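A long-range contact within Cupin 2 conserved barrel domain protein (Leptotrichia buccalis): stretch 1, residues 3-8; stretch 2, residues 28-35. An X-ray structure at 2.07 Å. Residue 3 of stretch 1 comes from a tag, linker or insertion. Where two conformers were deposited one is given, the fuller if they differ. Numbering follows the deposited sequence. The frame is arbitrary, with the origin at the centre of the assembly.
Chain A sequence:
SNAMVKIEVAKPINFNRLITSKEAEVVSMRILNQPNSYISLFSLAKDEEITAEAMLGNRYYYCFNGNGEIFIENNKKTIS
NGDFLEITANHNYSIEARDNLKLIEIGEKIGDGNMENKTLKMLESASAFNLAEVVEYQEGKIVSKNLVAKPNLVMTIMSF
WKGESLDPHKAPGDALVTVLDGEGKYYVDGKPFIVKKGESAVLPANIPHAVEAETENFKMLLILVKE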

# COMPACT_ATOMS: atom_id res chain seq x y z
N ALA A 3 6.89 11.79 13.22
CA ALA A 3 7.27 12.93 12.31
C ALA A 3 7.51 12.45 10.86
O ALA A 3 6.90 12.99 9.92
CB ALA A 3 8.52 13.67 12.87
N MSE A 4 8.38 11.43 10.71
CA MSE A 4 8.60 10.70 9.44
C MSE A 4 7.84 9.37 9.32
O MSE A 4 7.50 8.98 8.22
CB MSE A 4 10.06 10.32 9.29
CG MSE A 4 10.60 10.62 7.94
SE MSE A 4 11.82 12.12 8.12
CE MSE A 4 13.48 11.10 8.42
N VAL A 5 7.71 8.66 10.45
CA VAL A 5 6.79 7.54 10.58
C VAL A 5 5.78 7.93 11.65
O VAL A 5 6.14 8.17 12.80
CB VAL A 5 7.49 6.21 11.01
CG1 VAL A 5 6.46 5.02 10.98
CG2 VAL A 5 8.66 5.93 10.11
N LYS A 6 4.52 7.98 11.26
CA LYS A 6 3.51 8.55 12.15
C LYS A 6 2.63 7.47 12.77
O LYS A 6 1.68 7.78 13.46
CB LYS A 6 2.71 9.62 11.41
CG LYS A 6 3.65 10.55 10.51
CD LYS A 6 3.30 12.06 10.40
CE LYS A 6 1.94 12.44 11.06
NZ LYS A 6 1.36 13.74 10.62
N ILE A 7 2.95 6.20 12.49
CA ILE A 7 2.33 5.06 13.16
C ILE A 7 3.43 4.24 13.82
O ILE A 7 4.60 4.42 13.50
CB ILE A 7 1.47 4.19 12.19
CG1 ILE A 7 2.29 3.59 11.03
CG2 ILE A 7 0.32 5.03 11.61
CD1 ILE A 7 1.40 2.77 10.01
N GLU A 8 3.06 3.36 14.74
CA GLU A 8 4.00 2.43 15.36
C GLU A 8 4.64 1.46 14.35
O GLU A 8 3.94 0.95 13.47
CB GLU A 8 3.27 1.63 16.44
CG GLU A 8 3.41 2.22 17.85
CD GLU A 8 2.84 1.29 18.91
OE1 GLU A 8 3.58 0.89 19.85
OE2 GLU A 8 1.66 0.92 18.75
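Stretch 2 28-35: SMRILNQP

A segment need not be a regular strand to pair with a strand; a single bridge, made by two backbone hydrogen bonds, can satisfy one donor and one acceptor of its backbone. In this cupin-domain protein, stretch 2 continues a β-strand that begins earlier in the chain, while stretch 1 has no regular secondary structure. The two run antiparallel: M4 lies nearest N33, V5 nearest L32 and K6 nearest I31, with CA–CA distances of 4.8, 4.7 and 4.9 Å.

The single bridge pairs V5 with L32, and its hydrogen bonds flank V5. The amide of K6 donates from N to I31 O at 2.9 Å, and N33 N donates to M4 O, also at 2.9 Å. Angles at the hydrogen of 170° and 160° make both bonds nearly straight. V5 itself contributes no hydrogen bond across the contact; its side chain leaves CA pointing away from the strand.

M4 O takes three contacts. Besides the N33 amide it receives a CA–H···O contact from L32 CA at 3.3 Å and a hydrogen bond from a water 3.0 Å from M4 O. That water in turn accepts a weak hydrogen bond from Q34 NE2, at 2.7 Å, so the Q34 amide reaches the same carbonyl indirectly.

No direct side-chain hydrogen bond crosses between the stretches. R30 NH1 donates to N33 OD1 at 2.9 Å within stretch 2, and R30 NE and N33 OD1 also have partners elsewhere in the structure. K6 CB lies 3.6 Å from R30 O and K6 NZ 4.4 Å from R30 CB, with no hydrogen bond between the two residues.

Beyond the bridge, apolar packing takes over. The CA-to-CB bond of I7 points toward stretch 2, and its CG2 meets I31 CG2 at 4.0 Å and the selenomethionine methyl M29 CE at 4.3 Å. Altogether, the contact buries 466 Å², both sides summed.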

# COMPACT_ATOMS: atom_id res chain seq x y z
N SER A 28 -8.38 11.94 6.32
CA SER A 28 -7.05 11.58 5.85
C SER A 28 -6.01 11.59 6.94
O SER A 28 -6.12 12.28 7.97
CB SER A 28 -6.65 12.46 4.65
OG SER A 28 -6.22 13.76 5.02
N MSE A 29 -4.94 10.88 6.68
CA MSE A 29 -3.86 10.69 7.64
C MSE A 29 -2.56 10.41 6.88
O MSE A 29 -2.51 9.48 6.02
CB MSE A 29 -4.26 9.42 8.39
CG MSE A 29 -3.43 8.96 9.50
SE MSE A 29 -4.39 7.32 10.12
CE MSE A 29 -3.29 7.42 11.53
N ARG A 30 -1.53 11.16 7.18
CA ARG A 30 -0.24 10.85 6.63
C ARG A 30 0.38 9.75 7.49
O ARG A 30 0.37 9.81 8.72
CB ARG A 30 0.64 12.08 6.59
CG ARG A 30 1.96 11.77 5.91
CD ARG A 30 2.46 12.89 5.08
NE ARG A 30 1.60 13.23 3.94
CZ ARG A 30 1.97 14.09 2.98
NH1 ARG A 30 3.17 14.62 3.00
NH2 ARG A 30 1.17 14.39 1.97
N ILE A 31 0.88 8.71 6.87
CA ILE A 31 1.50 7.70 7.71
C ILE A 31 3.07 7.63 7.58
O ILE A 31 3.71 7.32 8.55
CB ILE A 31 0.86 6.32 7.57
CG1 ILE A 31 0.94 5.83 6.18
CG2 ILE A 31 -0.67 6.28 7.98
CD1 ILE A 31 0.52 4.33 6.13
N LEU A 32 3.62 7.89 6.39
CA LEU A 32 5.07 8.01 6.19
C LEU A 32 5.31 9.27 5.39
O LEU A 32 4.59 9.53 4.45
CB LEU A 32 5.64 6.81 5.40
CG LEU A 32 5.97 5.50 6.13
CD1 LEU A 32 4.73 4.85 6.70
CD2 LEU A 32 6.72 4.54 5.15
N ASN A 33 6.33 10.03 5.75
CA ASN A 33 6.60 11.28 5.08
C ASN A 33 8.10 11.47 4.93
O ASN A 33 8.83 11.42 5.91
CB ASN A 33 6.00 12.43 5.91
CG ASN A 33 5.75 13.71 5.10
OD1 ASN A 33 5.77 13.72 3.87
ND2 ASN A 33 5.47 14.81 5.82
N GLN A 34 8.57 11.66 3.70
CA GLN A 34 9.97 11.94 3.42
C GLN A 34 10.05 13.19 2.52
O GLN A 34 9.03 13.67 2.02
CB GLN A 34 10.57 10.73 2.72
CG GLN A 34 10.65 9.48 3.58
CD GLN A 34 11.72 9.54 4.65
OE1 GLN A 34 12.49 10.49 4.73
NE2 GLN A 34 11.77 8.51 5.50
N PRO A 35 11.27 13.73 2.33
CA PRO A 35 11.34 14.97 1.56
C PRO A 35 10.73 14.88 0.16
O PRO A 35 10.12 15.85 -0.25
CB PRO A 35 12.86 15.27 1.50
CG PRO A 35 13.43 14.54 2.69
CD PRO A 35 12.59 13.32 2.84
O HOH W 1 9.35 7.51 6.33